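Local coordinates for glutathione S-transferase family protein (Populus trichocarpa, PDB 5F06) that binds glutathione and, as a Phi-class glutathione transferase, probably catalyses its conjugation to halide-bearing electrophilic substrates, at residues A[1-6]-A[28-33]; A[11-16]-A[51-56]; A[146-151]-A[187-192]; A[105-110]-A[142-147]; A[94-99]-A[161-166]. All coordinates share one frame; numbering follows the deposited sequence.

Contact 1. Residues A[1-6]-A[28-33]; sequences VLKLYG and ELVPVD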
# COMPACT_ATOMS: atom_id res chain seq x y z
N VAL A 1 -15.19 22.74 -1.31
CA VAL A 1 -13.95 22.92 -0.56
C VAL A 1 -13.35 21.57 -0.18
O VAL A 1 -14.07 20.66 0.23
CB VAL A 1 -14.16 23.76 0.72
CG1 VAL A 1 -12.84 23.94 1.48
CG2 VAL A 1 -14.76 25.11 0.38
N LEU A 2 -12.04 21.45 -0.30
CA LEU A 2 -11.33 20.28 0.18
C LEU A 2 -11.18 20.39 1.69
O LEU A 2 -10.38 21.19 2.17
CB LEU A 2 -9.95 20.16 -0.47
CG LEU A 2 -9.93 19.84 -1.96
CD1 LEU A 2 -8.54 20.07 -2.51
CD2 LEU A 2 -10.37 18.40 -2.21
N LYS A 3 -11.96 19.61 2.42
CA LYS A 3 -11.94 19.64 3.87
C LYS A 3 -11.23 18.41 4.42
O LYS A 3 -11.71 17.29 4.29
CB LYS A 3 -13.36 19.73 4.42
CG LYS A 3 -14.07 21.01 4.01
CD LYS A 3 -15.56 20.97 4.30
CE LYS A 3 -15.85 20.60 5.74
NZ LYS A 3 -15.18 21.52 6.70
N LEU A 4 -10.07 18.65 5.03
CA LEU A 4 -9.22 17.60 5.57
C LEU A 4 -9.38 17.52 7.08
O LEU A 4 -9.13 18.49 7.78
CB LEU A 4 -7.76 17.87 5.21
CG LEU A 4 -6.71 16.85 5.64
CD1 LEU A 4 -6.97 15.51 4.98
CD2 LEU A 4 -5.31 17.36 5.30
N TYR A 5 -9.82 16.36 7.56
CA TYR A 5 -10.02 16.14 8.99
C TYR A 5 -8.82 15.42 9.59
O TYR A 5 -8.52 14.28 9.25
CB TYR A 5 -11.29 15.33 9.22
CG TYR A 5 -12.54 16.05 8.78
CD1 TYR A 5 -12.93 16.06 7.45
CD2 TYR A 5 -13.32 16.75 9.70
CE1 TYR A 5 -14.07 16.73 7.04
CE2 TYR A 5 -14.46 17.42 9.30
CZ TYR A 5 -14.83 17.41 7.97
OH TYR A 5 -15.96 18.08 7.57
N GLY A 6 -8.12 16.10 10.50
CA GLY A 6 -6.94 15.51 11.11
C GLY A 6 -6.26 16.45 12.08
O GLY A 6 -6.92 17.26 12.74
N GLU A 28 -9.31 23.33 3.74
CA GLU A 28 -9.56 23.61 5.15
C GLU A 28 -9.13 22.42 5.99
O GLU A 28 -9.59 21.30 5.77
CB GLU A 28 -11.03 23.91 5.40
CG GLU A 28 -11.32 24.18 6.88
CD GLU A 28 -12.78 24.49 7.16
OE1 GLU A 28 -13.58 24.52 6.21
OE2 GLU A 28 -13.11 24.70 8.35
N LEU A 29 -8.24 22.67 6.94
CA LEU A 29 -7.88 21.68 7.94
C LEU A 29 -8.85 21.79 9.11
O LEU A 29 -8.89 22.81 9.80
CB LEU A 29 -6.43 21.88 8.41
CG LEU A 29 -5.93 20.92 9.49
CD1 LEU A 29 -6.05 19.47 9.05
CD2 LEU A 29 -4.50 21.23 9.86
N VAL A 30 -9.63 20.74 9.31
CA VAL A 30 -10.58 20.67 10.42
C VAL A 30 -9.99 19.79 11.52
O VAL A 30 -9.73 18.62 11.29
CB VAL A 30 -11.94 20.09 9.97
CG1 VAL A 30 -12.92 20.06 11.14
CG2 VAL A 30 -12.50 20.90 8.81
N PRO A 31 -9.75 20.37 12.71
CA PRO A 31 -9.12 19.56 13.76
C PRO A 31 -9.95 18.35 14.19
O PRO A 31 -11.17 18.44 14.29
CB PRO A 31 -8.98 20.55 14.92
CG PRO A 31 -8.95 21.88 14.28
CD PRO A 31 -9.86 21.78 13.10
N VAL A 32 -9.27 17.24 14.44
CA VAL A 32 -9.87 16.08 15.08
C VAL A 32 -9.16 15.86 16.41
O VAL A 32 -7.94 15.73 16.46
CB VAL A 32 -9.77 14.82 14.21
CG1 VAL A 32 -10.41 13.62 14.90
CG2 VAL A 32 -10.42 15.05 12.86
N ASP A 33 -9.94 15.84 17.48
CA ASP A 33 -9.42 15.79 18.84
C ASP A 33 -9.10 14.35 19.26
O ASP A 33 -9.94 13.67 19.85
CB ASP A 33 -10.43 16.42 19.81
CG ASP A 33 -9.85 16.71 21.18
OD1 ASP A 33 -8.79 16.15 21.52
OD2 ASP A 33 -10.47 17.49 21.93
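Lys3, Leu4 and Tyr5 pair with Glu28, Leu29 and Val30 as neighbouring parallel strands. They form the beta-alpha-beta unit of the thioredoxin-like N-terminal domain, with helix 11-22 as the crossover. Strand 28-31 is an outermost strand of the sheet within this chain. The two short axes come within 4.7 Å at an angle of 30°. Five backbone hydrogen bonds join them. Glu28 N gives to Leu2 O, Leu4 N to Glu28 O, Val30 N to Leu4 O, Gly6 N to Val30 O, and Val32 N to Gly6 O.

On one face Tyr5 and Val30 lie alongside each other. Val30 CG1 is 3.6 Å from Tyr5 CE2, and Val30 CG2 sits over the rim of one ring face. Tyr5 OH reaches Glu57. Lys3 is on the same face. Its chain bends at chi3 (53°) and chi4 (56°), which brings NZ to 3.5 Å from Val30 CG2. On the other face Leu29 CD1 is 4.4 Å from Leu4 CG, and Leu4 packs on Val16 and Leu17 of the crossover helix.

Lys3 NZ and Glu28 OE1, 3.4 Å apart, make a salt bridge whose hydrogen bond is weak. The main-chain bonds and apolar packing therefore probably hold the strands more than this charge pair does.

Contact 2. Residues A[11-16]-A[51-56]; sequences TCTSRV and GQIPAL. With GSH (glutathione), chain C; SO4 (sulfate ion), chain D.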
# COMPACT_ATOMS: atom_id res chain seq x y z
N THR A 11 1.67 12.26 11.43
CA THR A 11 2.35 11.86 10.21
C THR A 11 1.38 11.66 9.06
O THR A 11 1.66 12.02 7.92
CB THR A 11 3.12 10.55 10.40
OG1 THR A 11 2.24 9.54 10.91
CG2 THR A 11 4.26 10.75 11.38
N CYS A 12 0.24 11.05 9.37
CA CYS A 12 -0.75 10.68 8.37
C CYS A 12 -1.44 11.91 7.78
O CYS A 12 -1.70 11.96 6.58
CB CYS A 12 -1.77 9.73 8.99
SG CYS A 12 -1.00 8.29 9.78
N THR A 13 -1.72 12.91 8.61
CA THR A 13 -2.29 14.16 8.11
C THR A 13 -1.24 14.93 7.32
O THR A 13 -1.53 15.49 6.26
CB THR A 13 -2.81 15.06 9.24
OG1 THR A 13 -3.73 14.32 10.06
CG2 THR A 13 -3.53 16.28 8.67
N SER A 14 -0.01 14.97 7.84
CA SER A 14 1.07 15.71 7.20
C SER A 14 1.36 15.20 5.80
O SER A 14 1.77 15.97 4.93
CB SER A 14 2.34 15.65 8.05
OG SER A 14 2.20 16.41 9.24
N ARG A 15 1.16 13.91 5.58
CA ARG A 15 1.38 13.33 4.26
C ARG A 15 0.45 13.98 3.24
O ARG A 15 0.85 14.27 2.12
CB ARG A 15 1.17 11.81 4.29
CG ARG A 15 1.63 11.11 3.03
CD ARG A 15 1.63 9.59 3.15
NE ARG A 15 2.58 9.10 4.15
CZ ARG A 15 2.26 8.59 5.33
NH1 ARG A 15 0.99 8.46 5.71
NH2 ARG A 15 3.22 8.19 6.15
N VAL A 16 -0.80 14.22 3.64
CA VAL A 16 -1.75 14.89 2.76
C VAL A 16 -1.43 16.38 2.64
O VAL A 16 -1.43 16.95 1.54
CB VAL A 16 -3.20 14.72 3.26
CG1 VAL A 16 -4.18 15.41 2.32
CG2 VAL A 16 -3.55 13.25 3.39
N GLY A 51 -11.56 4.42 12.25
CA GLY A 51 -11.38 5.33 13.36
C GLY A 51 -9.97 5.90 13.48
O GLY A 51 -9.44 6.04 14.58
N GLN A 52 -9.38 6.24 12.34
CA GLN A 52 -8.09 6.91 12.33
C GLN A 52 -8.09 8.09 11.35
O GLN A 52 -8.87 8.12 10.39
CB GLN A 52 -6.97 5.93 11.97
CG GLN A 52 -6.65 4.95 13.08
CD GLN A 52 -5.33 4.25 12.87
OE1 GLN A 52 -5.10 3.64 11.82
NE2 GLN A 52 -4.45 4.34 13.86
N ILE A 53 -7.22 9.05 11.62
CA ILE A 53 -7.10 10.23 10.78
C ILE A 53 -6.01 9.99 9.74
O ILE A 53 -5.07 9.24 10.00
CB ILE A 53 -6.79 11.50 11.62
CG1 ILE A 53 -5.53 11.32 12.48
CG2 ILE A 53 -7.99 11.84 12.50
CD1 ILE A 53 -5.05 12.61 13.14
N PRO A 54 -6.11 10.65 8.57
CA PRO A 54 -7.10 11.67 8.22
C PRO A 54 -8.29 11.14 7.44
O PRO A 54 -8.31 9.99 7.01
CB PRO A 54 -6.28 12.62 7.35
CG PRO A 54 -5.39 11.70 6.59
CD PRO A 54 -5.06 10.56 7.55
N ALA A 55 -9.28 12.01 7.27
CA ALA A 55 -10.35 11.80 6.32
C ALA A 55 -10.49 13.06 5.47
O ALA A 55 -10.05 14.14 5.88
CB ALA A 55 -11.66 11.49 7.02
N LEU A 56 -11.09 12.92 4.30
CA LEU A 56 -11.34 14.04 3.41
C LEU A 56 -12.81 14.09 3.02
O LEU A 56 -13.37 13.09 2.59
CB LEU A 56 -10.48 13.94 2.14
CG LEU A 56 -10.60 15.10 1.16
CD1 LEU A 56 -9.78 16.29 1.63
CD2 LEU A 56 -10.16 14.69 -0.23
N1 GSH C . -3.13 3.67 6.85
CA1 GSH C . -3.63 4.84 7.51
C1 GSH C . -3.36 6.06 6.65
O11 GSH C . -2.29 6.13 5.99
O12 GSH C . -4.19 7.00 6.62
CB1 GSH C . -2.98 4.99 8.87
CG1 GSH C . -3.73 6.07 9.65
CD1 GSH C . -3.09 6.32 11.01
OE1 GSH C . -2.19 5.61 11.42
N2 GSH C . -3.56 7.44 11.78
CA2 GSH C . -3.01 7.75 13.06
C2 GSH C . -4.14 7.82 14.09
O2 GSH C . -5.25 8.16 13.74
CB2 GSH C . -2.35 9.11 13.01
SG2 GSH C . -0.83 9.06 12.09
N3 GSH C . -3.88 7.51 15.47
CA3 GSH C . -4.96 7.60 16.44
C3 GSH C . -5.34 6.21 16.96
O31 GSH C . -5.91 6.10 18.09
O32 GSH C . -5.09 5.19 16.28
S SO4 D . 2.43 9.70 14.65
O1 SO4 D . 3.26 10.17 15.76
O2 SO4 D . 3.26 8.99 13.69
O3 SO4 D . 1.40 8.80 15.16
O4 SO4 D . 1.80 10.85 14.01
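The CA atoms of Thr13 and Pro54 lie 5.4 Å apart, where the first turns of helix 11-22 meet the loop with a cis peptide bond before Pro54. Cys12 CB is 3.7 Å from Pro54 CD and also touches Ile53 O. Val16 CG1 is anti to the backbone N (chi1 -179°), which turns CG2 to Pro54 CG at 4.0 Å. The Ile53 CD1 tip meets Thr13 OG1, which hydrogen-bonds to Ser10.

This is the glutathione site, and the cis proline is characteristic of the thioredoxin fold. Ile53 N gives to glutathione O2 at 3.0 Å, and glutathione N2 gives to Ile53 O at 2.9 Å. Cys12 is a covalent glutathione site. Gln52 NE2 gives to the carboxylate O32 at 2.6 Å, while its OE1 accepts from Arg106 of the second subunit. An alanine in place of Gln52 would probably leave O32 without this amide donor and that arginine without this acceptor.

Pro54 packs on Leu4 of strand 2-6, Val16 of helix 11-22 and Ile69 of helix 66-76.

Contact 3. Residues A[146-151]-A[187-192]; sequences IYEAKL and ERPHVK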
# COMPACT_ATOMS: atom_id res chain seq x y z
N ILE A 146 18.86 -0.75 -0.49
CA ILE A 146 18.35 -0.74 -1.85
C ILE A 146 18.15 0.70 -2.33
O ILE A 146 18.45 1.03 -3.47
CB ILE A 146 17.03 -1.52 -1.98
CG1 ILE A 146 17.21 -2.97 -1.51
CG2 ILE A 146 16.50 -1.48 -3.41
CD1 ILE A 146 18.18 -3.79 -2.35
N TYR A 147 17.63 1.55 -1.44
CA TYR A 147 17.44 2.97 -1.75
C TYR A 147 18.77 3.64 -2.10
O TYR A 147 18.85 4.44 -3.02
CB TYR A 147 16.79 3.71 -0.57
CG TYR A 147 15.29 3.53 -0.45
CD1 TYR A 147 14.66 2.39 -0.94
CD2 TYR A 147 14.50 4.51 0.14
CE1 TYR A 147 13.28 2.24 -0.83
CE2 TYR A 147 13.13 4.36 0.25
CZ TYR A 147 12.53 3.22 -0.23
OH TYR A 147 11.16 3.08 -0.12
N GLU A 148 19.81 3.29 -1.34
CA GLU A 148 21.13 3.87 -1.54
C GLU A 148 21.62 3.62 -2.96
O GLU A 148 22.18 4.52 -3.60
CB GLU A 148 22.13 3.27 -0.54
CG GLU A 148 23.55 3.79 -0.67
CD GLU A 148 23.69 5.26 -0.33
OE1 GLU A 148 22.72 5.87 0.17
OE2 GLU A 148 24.79 5.82 -0.55
N ALA A 149 21.40 2.41 -3.46
CA ALA A 149 21.82 2.04 -4.79
C ALA A 149 20.98 2.74 -5.85
O ALA A 149 21.51 3.26 -6.82
CB ALA A 149 21.74 0.53 -4.97
N LYS A 150 19.66 2.76 -5.64
CA LYS A 150 18.76 3.42 -6.58
C LYS A 150 19.09 4.91 -6.68
O LYS A 150 19.18 5.46 -7.77
CB LYS A 150 17.30 3.23 -6.14
CG LYS A 150 16.25 3.76 -7.13
CD LYS A 150 16.30 3.02 -8.46
CE LYS A 150 15.21 3.49 -9.42
NZ LYS A 150 15.37 4.91 -9.83
N LEU A 151 19.28 5.55 -5.53
CA LEU A 151 19.53 6.99 -5.48
C LEU A 151 20.94 7.34 -5.94
O LEU A 151 21.27 8.52 -6.08
CB LEU A 151 19.29 7.52 -4.07
CG LEU A 151 17.84 7.46 -3.60
CD1 LEU A 151 17.75 7.78 -2.12
CD2 LEU A 151 16.96 8.41 -4.42
N GLU A 187 24.03 7.54 7.71
CA GLU A 187 25.20 6.72 7.39
C GLU A 187 25.21 6.21 5.95
O GLU A 187 26.15 5.54 5.53
CB GLU A 187 25.29 5.53 8.35
CG GLU A 187 25.80 5.91 9.72
CD GLU A 187 25.85 4.75 10.68
OE1 GLU A 187 25.57 3.61 10.25
OE2 GLU A 187 26.17 4.98 11.87
N ARG A 188 24.17 6.55 5.20
CA ARG A 188 24.07 6.21 3.78
C ARG A 188 24.05 7.50 2.95
O ARG A 188 23.03 8.19 2.92
CB ARG A 188 22.81 5.37 3.52
CG ARG A 188 22.89 3.99 4.14
CD ARG A 188 21.54 3.31 4.23
NE ARG A 188 21.67 1.94 4.70
CZ ARG A 188 21.81 1.58 5.97
NH1 ARG A 188 21.86 2.49 6.94
NH2 ARG A 188 21.92 0.30 6.28
N PRO A 189 25.18 7.84 2.30
CA PRO A 189 25.34 9.19 1.75
C PRO A 189 24.27 9.61 0.75
O PRO A 189 23.80 10.75 0.83
CB PRO A 189 26.72 9.14 1.06
CG PRO A 189 27.04 7.69 0.91
CD PRO A 189 26.37 7.00 2.05
N HIS A 190 23.88 8.74 -0.18
CA HIS A 190 22.89 9.11 -1.18
C HIS A 190 21.50 9.26 -0.55
O HIS A 190 20.75 10.16 -0.93
CB HIS A 190 22.86 8.10 -2.32
CG HIS A 190 24.08 8.13 -3.18
ND1 HIS A 190 25.20 7.36 -2.92
CD2 HIS A 190 24.38 8.85 -4.28
CE1 HIS A 190 26.12 7.60 -3.83
NE2 HIS A 190 25.65 8.50 -4.67
N VAL A 191 21.17 8.38 0.39
CA VAL A 191 19.91 8.48 1.13
C VAL A 191 19.87 9.78 1.94
O VAL A 191 18.86 10.47 1.97
CB VAL A 191 19.71 7.27 2.07
CG1 VAL A 191 18.46 7.44 2.93
CG2 VAL A 191 19.61 5.98 1.26
N LYS A 192 20.99 10.11 2.59
CA LYS A 192 21.07 11.32 3.40
C LYS A 192 20.85 12.58 2.56
O LYS A 192 20.08 13.46 2.93
CB LYS A 192 22.43 11.40 4.10
CG LYS A 192 22.65 12.66 4.94
CD LYS A 192 23.98 12.59 5.69
CE LYS A 192 24.19 13.79 6.59
NZ LYS A 192 24.46 15.04 5.80
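The His190 ring meets the Glu148 carboxylate at its edge, with the two planes 62° apart. His190 ND1 gives to Glu148 OE2 at 2.9 Å, and the oxygen lies in the ring plane. Relative to the carboxylate, the same donor stands well above the plane (58°). Leu151 O approaches the ring obliquely, 3.6 Å from His190 CD2.

Glu148 OE2 takes a second bond, from His190 N at 3.1 Å on its syn lone pair. Glu148 OE1 accepts from Val191 N at 3.0 Å, on its syn side. Three bonds thus grip one carboxylate and fix its rotation. The Glu148 chain leaves with CG anti to the backbone N and bends at chi2 (66°), which turns the acid onto the start of helix 189-198. The first-turn N-H groups and the helix end would probably favour its negative charge. Arg188 is the N-cap, and its CB touches Glu148 OE1.

Beside the acid the contact is apolar. Val191 CG2 lies 4.1 Å from Tyr147 CB and 4.3 Å from Leu151 CD1.

The contact joins the late turns of helix 130-153 to the beginning of helix 189-198. Val191 also packs on Leu144 of the former and on Val185 of helix 183-186. Tyr147 reaches Val102 of helix 90-120.

Contact 4. Residues A[105-110]-A[142-147]; sequences HRYNPA and KVLDIY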
# COMPACT_ATOMS: atom_id res chain seq x y z
N HIS A 105 4.62 -1.11 1.15
CA HIS A 105 4.79 -2.51 1.54
C HIS A 105 6.17 -2.87 2.04
O HIS A 105 6.37 -3.97 2.57
CB HIS A 105 4.43 -3.42 0.36
CG HIS A 105 2.99 -3.34 -0.04
ND1 HIS A 105 2.01 -4.11 0.55
CD2 HIS A 105 2.36 -2.56 -0.94
CE1 HIS A 105 0.84 -3.82 0.01
NE2 HIS A 105 1.03 -2.88 -0.90
N ARG A 106 7.13 -1.95 1.90
CA ARG A 106 8.50 -2.21 2.33
C ARG A 106 9.03 -1.13 3.28
O ARG A 106 9.54 -1.45 4.35
CB ARG A 106 9.41 -2.34 1.11
CG ARG A 106 8.96 -3.46 0.17
CD ARG A 106 9.96 -3.75 -0.92
NE ARG A 106 9.55 -4.90 -1.73
CZ ARG A 106 9.79 -6.17 -1.41
NH1 ARG A 106 10.44 -6.47 -0.29
NH2 ARG A 106 9.38 -7.14 -2.21
N TYR A 107 8.92 0.15 2.91
CA TYR A 107 9.43 1.22 3.76
C TYR A 107 8.55 1.44 5.00
O TYR A 107 9.05 1.42 6.13
CB TYR A 107 9.55 2.52 2.97
CG TYR A 107 10.39 3.60 3.63
CD1 TYR A 107 9.81 4.53 4.49
CD2 TYR A 107 11.75 3.71 3.37
CE1 TYR A 107 10.56 5.52 5.09
CE2 TYR A 107 12.51 4.70 3.96
CZ TYR A 107 11.91 5.60 4.82
OH TYR A 107 12.68 6.59 5.41
N ASN A 108 7.26 1.63 4.80
CA ASN A 108 6.38 2.02 5.91
C ASN A 108 6.27 0.96 7.01
O ASN A 108 6.27 1.30 8.20
CB ASN A 108 4.99 2.37 5.40
CG ASN A 108 4.14 3.03 6.47
OD1 ASN A 108 4.49 4.10 6.99
ND2 ASN A 108 3.02 2.40 6.81
N PRO A 109 6.17 -0.33 6.64
CA PRO A 109 6.04 -1.35 7.70
C PRO A 109 7.29 -1.45 8.58
O PRO A 109 7.19 -1.98 9.69
CB PRO A 109 5.83 -2.65 6.91
CG PRO A 109 5.34 -2.23 5.58
CD PRO A 109 6.01 -0.92 5.30
N ALA A 110 8.42 -0.95 8.10
CA ALA A 110 9.66 -0.97 8.85
C ALA A 110 9.87 0.31 9.67
O ALA A 110 10.37 0.26 10.79
CB ALA A 110 10.85 -1.20 7.91
N LYS A 142 17.96 -2.42 5.66
CA LYS A 142 18.03 -3.27 4.48
C LYS A 142 17.21 -2.69 3.33
O LYS A 142 17.61 -2.78 2.16
CB LYS A 142 17.56 -4.69 4.82
CG LYS A 142 18.68 -5.55 5.37
CD LYS A 142 18.16 -6.78 6.10
CE LYS A 142 19.31 -7.68 6.51
NZ LYS A 142 18.94 -8.57 7.65
N VAL A 143 16.07 -2.08 3.65
CA VAL A 143 15.32 -1.33 2.64
C VAL A 143 16.18 -0.17 2.15
O VAL A 143 16.27 0.08 0.94
CB VAL A 143 13.99 -0.80 3.19
CG1 VAL A 143 13.29 0.07 2.15
CG2 VAL A 143 13.09 -1.95 3.61
N LEU A 144 16.83 0.52 3.08
CA LEU A 144 17.61 1.70 2.73
C LEU A 144 18.88 1.35 1.96
O LEU A 144 19.44 2.21 1.28
CB LEU A 144 17.97 2.51 3.98
CG LEU A 144 16.82 3.32 4.60
CD1 LEU A 144 17.32 4.03 5.86
CD2 LEU A 144 16.22 4.33 3.62
N ASP A 145 19.34 0.11 2.07
CA ASP A 145 20.47 -0.35 1.28
C ASP A 145 20.09 -0.36 -0.20
O ASP A 145 20.90 -0.02 -1.07
CB ASP A 145 20.94 -1.74 1.71
CG ASP A 145 21.65 -1.74 3.04
OD1 ASP A 145 22.11 -0.67 3.50
OD2 ASP A 145 21.78 -2.83 3.64
N ILE A 146 18.86 -0.75 -0.49
CA ILE A 146 18.35 -0.74 -1.85
C ILE A 146 18.15 0.70 -2.33
O ILE A 146 18.45 1.03 -3.47
CB ILE A 146 17.03 -1.52 -1.98
CG1 ILE A 146 17.21 -2.97 -1.51
CG2 ILE A 146 16.50 -1.48 -3.41
CD1 ILE A 146 18.18 -3.79 -2.35
N TYR A 147 17.63 1.55 -1.44
CA TYR A 147 17.44 2.97 -1.75
C TYR A 147 18.77 3.64 -2.10
O TYR A 147 18.85 4.44 -3.02
CB TYR A 147 16.79 3.71 -0.57
CG TYR A 147 15.29 3.53 -0.45
CD1 TYR A 147 14.66 2.39 -0.94
CD2 TYR A 147 14.50 4.51 0.14
CE1 TYR A 147 13.28 2.24 -0.83
CE2 TYR A 147 13.13 4.36 0.25
CZ TYR A 147 12.53 3.22 -0.23
OH TYR A 147 11.16 3.08 -0.12
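Tyr107 packs on Val143, Leu144 and Tyr147 in a helix pair of the all-helical C-terminal domain of the glutathione transferase fold. The short axes of 105-110 and 142-147 pass 10.1 Å apart at 139°, so these two segments run in broadly opposed directions, well off antiparallel. Helix 90-120 is irregular here, with a pi-type turn at 105-107 and a kink at 109-110.

Tyr107 holds its CG anti to the backbone N (chi1 -166°), which carries the ring across to the other helix. Its CE2 edge meets Leu144 CD2 at 3.7 Å, with the methyl in the ring plane. Val143 CG1 touches CD2 of the same ring at 4.1 Å. The two tyrosine rings are nearly parallel, at 12°, but slid apart. Their centroids are 5.5 Å from each other and they barely overlap. Tyr107 OH bonds to Thr173.

A leucine in place of Tyr107 would probably leave the Thr173 hydroxyl without this mate and open a gap beside the Tyr147 ring.

Val143 CG2 rests against Arg106 O at 3.7 Å. The Arg106 side chain leads away to Gln52 and Glu65 of the second subunit. His105 and Arg106 touch another bound glutathione, not the one lying against Cys12 and Gln52 of their own chain.

Tyr147 OH hydrogen-bonds with His169 NE2, and it also rests 3.5 Å from Tyr107 CB.

Contact 5. Residues A[94-99]-A[161-166]; sequences ASVKVW and FYSLAD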
# COMPACT_ATOMS: atom_id res chain seq x y z
N ALA A 94 4.54 5.12 -14.51
CA ALA A 94 4.60 3.72 -14.11
C ALA A 94 5.61 3.52 -12.99
O ALA A 94 5.35 2.82 -12.02
CB ALA A 94 4.95 2.85 -15.30
N SER A 95 6.78 4.14 -13.13
CA SER A 95 7.83 4.06 -12.13
C SER A 95 7.36 4.62 -10.79
O SER A 95 7.70 4.10 -9.73
CB SER A 95 9.08 4.79 -12.60
OG SER A 95 10.15 4.59 -11.70
N VAL A 96 6.58 5.70 -10.83
CA VAL A 96 6.03 6.27 -9.62
C VAL A 96 5.16 5.23 -8.92
O VAL A 96 5.25 5.07 -7.71
CB VAL A 96 5.22 7.56 -9.90
CG1 VAL A 96 4.44 8.02 -8.66
CG2 VAL A 96 6.15 8.67 -10.37
N LYS A 97 4.34 4.52 -9.69
CA LYS A 97 3.47 3.48 -9.12
C LYS A 97 4.30 2.40 -8.42
O LYS A 97 3.91 1.89 -7.37
CB LYS A 97 2.59 2.85 -10.20
CG LYS A 97 1.52 3.77 -10.75
CD LYS A 97 0.60 3.06 -11.74
CE LYS A 97 -0.56 3.96 -12.16
NZ LYS A 97 -1.33 4.46 -10.98
N VAL A 98 5.43 2.05 -9.01
CA VAL A 98 6.30 1.04 -8.43
C VAL A 98 6.78 1.49 -7.06
O VAL A 98 6.65 0.76 -6.07
CB VAL A 98 7.52 0.74 -9.34
CG1 VAL A 98 8.53 -0.15 -8.63
CG2 VAL A 98 7.07 0.09 -10.64
N TRP A 99 7.31 2.70 -6.98
CA TRP A 99 7.97 3.14 -5.77
C TRP A 99 7.01 3.67 -4.71
O TRP A 99 7.38 3.72 -3.53
CB TRP A 99 9.06 4.16 -6.12
CG TRP A 99 10.18 3.47 -6.81
CD1 TRP A 99 10.36 3.32 -8.16
CD2 TRP A 99 11.27 2.77 -6.19
NE1 TRP A 99 11.49 2.59 -8.41
CE2 TRP A 99 12.07 2.24 -7.23
CE3 TRP A 99 11.65 2.54 -4.86
CZ2 TRP A 99 13.22 1.50 -6.97
CZ3 TRP A 99 12.79 1.81 -4.62
CH2 TRP A 99 13.57 1.30 -5.66
N PHE A 161 13.29 12.91 -11.13
CA PHE A 161 12.24 13.88 -10.84
C PHE A 161 11.62 13.56 -9.49
O PHE A 161 11.45 12.39 -9.15
CB PHE A 161 11.16 13.86 -11.93
CG PHE A 161 10.63 12.48 -12.21
CD1 PHE A 161 9.59 11.96 -11.47
CD2 PHE A 161 11.20 11.70 -13.21
CE1 PHE A 161 9.11 10.69 -11.72
CE2 PHE A 161 10.72 10.43 -13.47
CZ PHE A 161 9.68 9.92 -12.72
N TYR A 162 11.29 14.59 -8.73
CA TYR A 162 10.52 14.42 -7.51
C TYR A 162 9.14 13.88 -7.87
O TYR A 162 8.56 14.28 -8.88
CB TYR A 162 10.42 15.74 -6.75
CG TYR A 162 9.71 15.66 -5.42
CD1 TYR A 162 10.30 15.05 -4.33
CD2 TYR A 162 8.44 16.21 -5.26
CE1 TYR A 162 9.66 14.98 -3.11
CE2 TYR A 162 7.79 16.15 -4.04
CZ TYR A 162 8.40 15.54 -2.97
OH TYR A 162 7.75 15.49 -1.76
N SER A 163 8.61 12.97 -7.06
CA SER A 163 7.28 12.42 -7.31
C SER A 163 6.54 12.05 -6.03
O SER A 163 7.06 12.20 -4.92
CB SER A 163 7.38 11.18 -8.20
OG SER A 163 7.70 10.03 -7.44
N LEU A 164 5.31 11.57 -6.20
CA LEU A 164 4.49 11.13 -5.08
C LEU A 164 5.18 10.04 -4.26
O LEU A 164 4.98 9.93 -3.05
CB LEU A 164 3.14 10.63 -5.59
CG LEU A 164 2.08 10.34 -4.52
CD1 LEU A 164 1.63 11.62 -3.84
CD2 LEU A 164 0.91 9.60 -5.14
N ALA A 165 6.01 9.24 -4.93
CA ALA A 165 6.77 8.18 -4.27
C ALA A 165 7.65 8.75 -3.16
O ALA A 165 7.62 8.26 -2.03
CB ALA A 165 7.62 7.42 -5.29
N ASP A 166 8.44 9.77 -3.48
CA ASP A 166 9.29 10.40 -2.48
C ASP A 166 8.45 11.06 -1.39
O ASP A 166 8.72 10.89 -0.20
CB ASP A 166 10.20 11.45 -3.13
CG ASP A 166 10.88 10.92 -4.38
OD1 ASP A 166 11.94 10.26 -4.25
OD2 ASP A 166 10.35 11.18 -5.48
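Val96 faces Ser163 from the buried side of helix 90-120. From its CB, CG1 is anti to the backbone N (chi1 170°), which leaves CG2 as the branch facing Ser163 and Phe161. CG2 is 3.5 Å from Ser163 CB and 3.6 Å from Ser163 OG. The same methyl meets the Phe161 ring edge-on, in the ring plane, 3.8 Å from CE1. CG1 reaches Leu164 CB at 4.2 Å. One turn on, Trp99 CB lies 3.7 Å from Ala165 CB.

Ser163 and Asp166 form a capping box at the start of helix 164-167. Ala165 N gives to Ser163 OG at 3.1 Å. In return Ser163 N gives to Asp166 OD2 at 3.0 Å, on its anti lone pair. This Ser-x-x-Asp box is a known feature of the glutathione transferase fold. Val96 covers its serine with methyl groups.

Asp166 OD1 ties the box to Trp194 of helix 189-198 and to Leu157 N. On the dimer side, Trp99 of helix 90-120 packs on Phe50 of the second subunit.

How the contacts relate
Contacts 1 and 2 both lie in the thioredoxin-like N-terminal domain. Their centres are 9 Å apart, and they meet where strand 2-6 neighbours strand 55-58. Their segments alternate along the chain. Contacts 3, 4 and 5 follow among the helices and touch one another. Contacts 3 and 4, about 11 Å apart between centres, share helix 130-153, including Ile146 and Tyr147, and are linked by the Arg188–Asp145 salt bridge. Contacts 4 and 5 share helix 90-120, with contact 4 nested inside the loop that contact 5 closes. Trp99 of contact 5 packs on Tyr147. Contacts 2 and 4 come within about 4 Å at their nearest atoms without touching, which brings the glutathione site close to the helical domain.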